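Local coordinates for protein PA0821 (Pseudomonas aeruginosa, PDB 7DRG) that probably acts as an immunity protein that protects its bacterium from a type VI secretion effector carrying a VRR-NUC nuclease domain, at residues 125-130 with 144-149; 41-46 with 211-216. One frame throughout, in Å; residues are numbered along the deposited sequence.

Contact 1: 125-130 with 144-149; sequences WLFDIY and SVLEFS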
loop_
_atom_site.group_PDB
_atom_site.type_symbol
_atom_site.label_atom_id
_atom_site.label_comp_id
_atom_site.label_asym_id
_atom_site.label_seq_id
_atom_site.Cartn_x
_atom_site.Cartn_y
_atom_site.Cartn_z
ATOM N N TRP B 125 22.770 -4.153 -8.022
ATOM C CA TRP B 125 23.458 -4.427 -9.277
ATOM C C TRP B 125 22.977 -5.774 -9.798
ATOM O O TRP B 125 22.946 -6.753 -9.045
ATOM C CB TRP B 125 24.975 -4.476 -9.089
ATOM C CG TRP B 125 25.634 -3.193 -8.662
ATOM C CD1 TRP B 125 25.889 -2.788 -7.389
ATOM C CD2 TRP B 125 26.174 -2.178 -9.523
ATOM N NE1 TRP B 125 26.537 -1.575 -7.397
ATOM C CE2 TRP B 125 26.722 -1.179 -8.695
ATOM C CE3 TRP B 125 26.235 -2.014 -10.908
ATOM C CZ2 TRP B 125 27.323 -0.030 -9.207
ATOM C CZ3 TRP B 125 26.837 -0.873 -11.419
ATOM C CH2 TRP B 125 27.374 0.103 -10.566
ATOM N N LEU B 126 22.605 -5.822 -11.073
ATOM C CA LEU B 126 22.036 -7.028 -11.662
ATOM C C LEU B 126 22.436 -7.121 -13.125
ATOM O O LEU B 126 22.451 -6.110 -13.832
ATOM C CB LEU B 126 20.508 -7.023 -11.557
ATOM C CG LEU B 126 19.768 -8.123 -12.321
ATOM C CD1 LEU B 126 19.833 -9.411 -11.531
ATOM C CD2 LEU B 126 18.326 -7.719 -12.619
ATOM N N PHE B 127 22.753 -8.334 -13.578
ATOM C CA PHE B 127 22.862 -8.612 -15.009
ATOM C C PHE B 127 22.318 -10.017 -15.202
ATOM O O PHE B 127 22.923 -10.977 -14.728
ATOM C CB PHE B 127 24.309 -8.496 -15.496
ATOM C CG PHE B 127 24.461 -8.531 -16.995
ATOM C CD1 PHE B 127 24.621 -9.740 -17.665
ATOM C CD2 PHE B 127 24.481 -7.356 -17.736
ATOM C CE1 PHE B 127 24.790 -9.778 -19.043
ATOM C CE2 PHE B 127 24.661 -7.397 -19.127
ATOM C CZ PHE B 127 24.799 -8.595 -19.771
ATOM N N ASP B 128 21.178 -10.134 -15.881
ATOM C CA ASP B 128 20.416 -11.379 -15.917
ATOM C C ASP B 128 20.084 -11.720 -17.363
ATOM O O ASP B 128 19.342 -10.979 -18.015
ATOM C CB ASP B 128 19.138 -11.218 -15.084
ATOM C CG ASP B 128 18.340 -12.500 -14.937
ATOM O OD1 ASP B 128 18.621 -13.505 -15.617
ATOM O OD2 ASP B 128 17.405 -12.491 -14.111
ATOM N N ILE B 129 20.605 -12.849 -17.855
ATOM C CA ILE B 129 20.306 -13.342 -19.194
ATOM C C ILE B 129 19.395 -14.549 -19.081
ATOM O O ILE B 129 19.697 -15.493 -18.341
ATOM C CB ILE B 129 21.577 -13.732 -19.966
ATOM C CG1 ILE B 129 22.488 -12.524 -20.159
ATOM C CG2 ILE B 129 21.203 -14.349 -21.317
ATOM C CD1 ILE B 129 23.890 -12.934 -20.597
ATOM N N TYR B 130 18.296 -14.532 -19.828
ATOM C CA TYR B 130 17.392 -15.676 -19.932
ATOM C C TYR B 130 17.199 -15.944 -21.422
ATOM O O TYR B 130 16.489 -15.200 -22.102
ATOM C CB TYR B 130 16.080 -15.387 -19.211
ATOM C CG TYR B 130 15.038 -16.475 -19.314
ATOM C CD1 TYR B 130 15.016 -17.519 -18.412
ATOM C CD2 TYR B 130 14.056 -16.425 -20.293
ATOM C CE1 TYR B 130 14.057 -18.507 -18.493
ATOM C CE2 TYR B 130 13.095 -17.404 -20.382
ATOM C CZ TYR B 130 13.105 -18.443 -19.481
ATOM O OH TYR B 130 12.150 -19.432 -19.556
ATOM N N SER B 144 13.686 -14.002 -25.730
ATOM C CA SER B 144 14.617 -14.013 -24.612
ATOM C C SER B 144 14.628 -12.644 -23.927
ATOM O O SER B 144 14.045 -11.670 -24.413
ATOM C CB SER B 144 16.017 -14.402 -25.093
ATOM O OG SER B 144 16.006 -15.717 -25.649
ATOM N N VAL B 145 15.289 -12.576 -22.773
ATOM C CA VAL B 145 15.252 -11.376 -21.939
ATOM C C VAL B 145 16.639 -11.093 -21.388
ATOM O O VAL B 145 17.312 -12.000 -20.892
ATOM C CB VAL B 145 14.248 -11.515 -20.774
ATOM C CG1 VAL B 145 14.346 -10.306 -19.846
ATOM C CG2 VAL B 145 12.825 -11.686 -21.291
ATOM N N LEU B 146 17.058 -9.833 -21.463
ATOM C CA LEU B 146 18.194 -9.324 -20.705
ATOM C C LEU B 146 17.678 -8.263 -19.749
ATOM O O LEU B 146 17.021 -7.312 -20.182
ATOM C CB LEU B 146 19.260 -8.710 -21.620
ATOM C CG LEU B 146 20.382 -7.949 -20.909
ATOM C CD1 LEU B 146 21.177 -8.860 -19.981
ATOM C CD2 LEU B 146 21.323 -7.302 -21.917
ATOM N N GLU B 147 17.982 -8.415 -18.463
ATOM C CA GLU B 147 17.660 -7.404 -17.464
ATOM C C GLU B 147 18.931 -7.011 -16.737
ATOM O O GLU B 147 19.766 -7.864 -16.428
ATOM C CB GLU B 147 16.641 -7.899 -16.431
ATOM C CG GLU B 147 15.259 -8.148 -16.954
ATOM C CD GLU B 147 14.235 -8.122 -15.836
ATOM O OE1 GLU B 147 13.410 -7.195 -15.823
ATOM O OE2 GLU B 147 14.272 -9.017 -14.955
ATOM N N PHE B 148 19.075 -5.723 -16.450
ATOM C CA PHE B 148 20.269 -5.277 -15.755
ATOM C C PHE B 148 19.924 -4.036 -14.956
ATOM O O PHE B 148 18.957 -3.333 -15.255
ATOM C CB PHE B 148 21.423 -5.011 -16.734
ATOM C CG PHE B 148 21.221 -3.801 -17.588
ATOM C CD1 PHE B 148 20.342 -3.831 -18.652
ATOM C CD2 PHE B 148 21.898 -2.624 -17.310
ATOM C CE1 PHE B 148 20.149 -2.698 -19.442
ATOM C CE2 PHE B 148 21.710 -1.487 -18.090
ATOM C CZ PHE B 148 20.830 -1.533 -19.159
ATOM N N SER B 149 20.703 -3.779 -13.911
ATOM C CA SER B 149 20.350 -2.663 -13.054
ATOM C C SER B 149 21.578 -2.095 -12.369
ATOM O O SER B 149 22.589 -2.776 -12.185
ATOM C CB SER B 149 19.321 -3.081 -11.995
ATOM O OG SER B 149 19.922 -3.910 -11.010
HETATM O O HOH W 1 15.995 -10.285 -13.139
#
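Asp128 and Glu147 face each other as a hydrogen-bonded pair in an antiparallel ladder, their backbones joined by Asp128 N to Glu147 O (2.7 Å) and Glu147 N to Asp128 O (2.9 Å). Similar pairs form at Leu126–Ser149 and Tyr130–Val145. The side chain of Glu147 starts beside Leu126, with CB 4.2 Å from Leu126 CD2. CG lies anti to the carbonyl carbon (chi1 -68°), and the chain extends beyond it. At the tip the two oxygens part: OE1 is held by Thr43 OG1 of the neighbouring strand, while OE2 accepts from a water at 2.8 Å. The same water donates to Asp128 OD2, so it bridges carboxylates whose OD2 and OE2 stand 4.8 Å apart. On the face of Phe127, Ile129, Leu146 and Phe148, Leu146 CD1 lies over the Phe127 ring, 3.8 Å from its centroid, a CH-pi contact. A branched aliphatic tip suits this place, for CD1 also reaches Ile129 CG1, and Phe169 of helix 161-173 packs against Phe127, Leu146 and Phe148. The water's two donated bonds probably ease repulsion between the acids, which share a mixed face with Leu126 and Val145; the face behind is apolar.

Contact 2: 41-46 with 211-216; sequences RGTLYF and GTACLL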
loop_
_atom_site.group_PDB
_atom_site.type_symbol
_atom_site.label_atom_id
_atom_site.label_comp_id
_atom_site.label_asym_id
_atom_site.label_seq_id
_atom_site.Cartn_x
_atom_site.Cartn_y
_atom_site.Cartn_z
ATOM N N ARG B 41 16.492 -0.239 -13.254
ATOM C CA ARG B 41 16.562 -1.497 -13.984
ATOM C C ARG B 41 16.111 -1.310 -15.424
ATOM O O ARG B 41 15.146 -0.584 -15.696
ATOM C CB ARG B 41 15.696 -2.567 -13.315
ATOM C CG ARG B 41 15.871 -3.971 -13.891
ATOM C CD ARG B 41 15.140 -5.004 -13.014
ATOM N NE ARG B 41 13.687 -4.949 -13.167
ATOM C CZ ARG B 41 12.853 -5.569 -12.330
ATOM N NH1 ARG B 41 13.348 -6.241 -11.306
ATOM N NH2 ARG B 41 11.543 -5.518 -12.515
ATOM N N GLY B 42 16.811 -1.975 -16.335
ATOM C CA GLY B 42 16.423 -2.018 -17.736
ATOM C C GLY B 42 16.093 -3.440 -18.139
ATOM O O GLY B 42 16.739 -4.387 -17.685
ATOM N N THR B 43 15.077 -3.580 -18.987
ATOM C CA THR B 43 14.569 -4.869 -19.444
ATOM C C THR B 43 14.466 -4.843 -20.961
ATOM O O THR B 43 13.823 -3.949 -21.523
ATOM C CB THR B 43 13.193 -5.142 -18.837
ATOM O OG1 THR B 43 13.284 -5.121 -17.407
ATOM C CG2 THR B 43 12.649 -6.473 -19.304
ATOM N N LEU B 44 15.106 -5.810 -21.623
ATOM C CA LEU B 44 15.122 -5.889 -23.080
ATOM C C LEU B 44 14.658 -7.277 -23.496
ATOM O O LEU B 44 15.231 -8.277 -23.057
ATOM C CB LEU B 44 16.523 -5.606 -23.635
ATOM C CG LEU B 44 17.113 -4.223 -23.360
ATOM C CD1 LEU B 44 18.539 -4.149 -23.876
ATOM C CD2 LEU B 44 16.263 -3.156 -24.010
ATOM N N TYR B 45 13.614 -7.334 -24.320
ATOM C CA TYR B 45 13.126 -8.585 -24.890
ATOM C C TYR B 45 13.673 -8.705 -26.308
ATOM O O TYR B 45 13.425 -7.825 -27.136
ATOM C CB TYR B 45 11.597 -8.619 -24.911
ATOM C CG TYR B 45 10.887 -8.451 -23.574
ATOM C CD1 TYR B 45 10.696 -7.191 -23.017
ATOM C CD2 TYR B 45 10.355 -9.556 -22.906
ATOM C CE1 TYR B 45 10.009 -7.030 -21.812
ATOM C CE2 TYR B 45 9.677 -9.407 -21.707
ATOM C CZ TYR B 45 9.509 -8.145 -21.170
ATOM O OH TYR B 45 8.823 -8.009 -19.978
ATOM N N PHE B 46 14.391 -9.794 -26.601
ATOM C CA PHE B 46 15.108 -9.894 -27.870
ATOM C C PHE B 46 15.070 -11.330 -28.369
ATOM O O PHE B 46 14.759 -12.259 -27.623
ATOM C CB PHE B 46 16.563 -9.416 -27.739
ATOM C CG PHE B 46 17.412 -10.301 -26.865
ATOM C CD1 PHE B 46 17.365 -10.187 -25.484
ATOM C CD2 PHE B 46 18.262 -11.246 -27.420
ATOM C CE1 PHE B 46 18.135 -11.009 -24.674
ATOM C CE2 PHE B 46 19.039 -12.065 -26.615
ATOM C CZ PHE B 46 18.976 -11.943 -25.236
ATOM N N GLY B 211 6.982 -7.061 -11.911
ATOM C CA GLY B 211 6.853 -8.371 -12.521
ATOM C C GLY B 211 8.194 -8.946 -12.950
ATOM O O GLY B 211 9.261 -8.381 -12.707
ATOM N N THR B 212 8.107 -10.113 -13.590
ATOM C CA THR B 212 9.269 -10.911 -13.977
ATOM C C THR B 212 9.234 -11.111 -15.490
ATOM O O THR B 212 8.453 -11.922 -15.997
ATOM C CB THR B 212 9.271 -12.245 -13.237
ATOM O OG1 THR B 212 9.218 -11.999 -11.827
ATOM C CG2 THR B 212 10.533 -13.015 -13.555
ATOM N N ALA B 213 10.092 -10.383 -16.209
ATOM C CA ALA B 213 10.025 -10.381 -17.666
ATOM C C ALA B 213 10.224 -11.776 -18.248
ATOM O O ALA B 213 9.569 -12.142 -19.232
ATOM C CB ALA B 213 11.063 -9.415 -18.232
ATOM N N CYS B 214 11.116 -12.573 -17.659
ATOM C CA CYS B 214 11.365 -13.889 -18.240
ATOM C C CYS B 214 10.171 -14.828 -18.088
ATOM O O CYS B 214 10.049 -15.777 -18.870
ATOM C CB CYS B 214 12.626 -14.512 -17.637
ATOM S SG CYS B 214 12.541 -14.917 -15.898
ATOM N N LEU B 215 9.284 -14.587 -17.117
ATOM C CA LEU B 215 8.040 -15.350 -17.036
ATOM C C LEU B 215 6.994 -14.829 -18.012
ATOM O O LEU B 215 6.154 -15.604 -18.483
ATOM C CB LEU B 215 7.457 -15.306 -15.620
ATOM C CG LEU B 215 8.285 -15.802 -14.436
ATOM C CD1 LEU B 215 7.412 -15.896 -13.187
ATOM C CD2 LEU B 215 8.933 -17.133 -14.751
ATOM N N LEU B 216 7.018 -13.529 -18.313
ATOM C CA LEU B 216 6.053 -12.947 -19.237
ATOM C C LEU B 216 6.372 -13.276 -20.691
ATOM O O LEU B 216 5.452 -13.413 -21.509
ATOM C CB LEU B 216 6.015 -11.422 -19.058
ATOM C CG LEU B 216 5.560 -10.871 -17.701
ATOM C CD1 LEU B 216 5.764 -9.362 -17.623
ATOM C CD2 LEU B 216 4.098 -11.228 -17.454
#
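Thr43 and Ala213 mark the nearest approach of the backbones, CA to CA 7.4 Å, too wide for main-chain pairing, and no hydrogen bond joins strand 41-46 to the turn of helix 213-216. The gap is bridged by side chains meeting at the methyl of Ala213. Its CB lies 3.5 Å from Thr43 CG2 and 3.2 Å from Tyr45 OH. Thr43 suits this place because its two branches divide the work: CG2, anti to the backbone N, goes to the alanine, and OG1 to Glu147. Tyr45 has its CG beside the backbone N (chi1 -58°), and its ring carries CZ to 3.6 Å from Ala213 CB; the hydroxyl is hydrogen-bonded to that of Tyr179, while Leu216 CD1 comes no nearer to it than 4.1 Å. This is a short helix laid on one face of an antiparallel sheet, the other face being covered by helix 161-173, where Leu44 meets Phe166 and Phe169. A small residue such as Ala213 lets the helix settle close. Just before it, Thr212 occupies the N-cap position, though its side chain makes no capping bond, and Gly211 has backbone angles (109°, -176°) at which a CB would press on the preceding carbonyl oxygen. Arg41 brings NH2 to 3.7 Å from Gly211 O, which is no hydrogen bond; its NH1 is bonded to Asn185 OD1, and Asp209 offers NH2 a long, weak ion pair.

Overall arrangement
Contact 1 and contact 2 lie side by side in the middle of the protein, their centres about 8 Å apart, and contact 1 is nested inside the chain loop that contact 2 closes. Strand 144-151 is shared ground: it pairs with 126-131 along one edge and with 34-46 along the other, where Gly42 N lies 2.8 Å from Phe148 O. Thr43 OG1, 2.6 Å from Glu147 OE1, ties the Glu147 side of contact 1 to strand 34-46. The helix of 211-216 reaches across as well, Cys214 CB packing 3.5 Å from Tyr130 CG. No other chain of the assembly touches either contact; both are largely buried within the one chain.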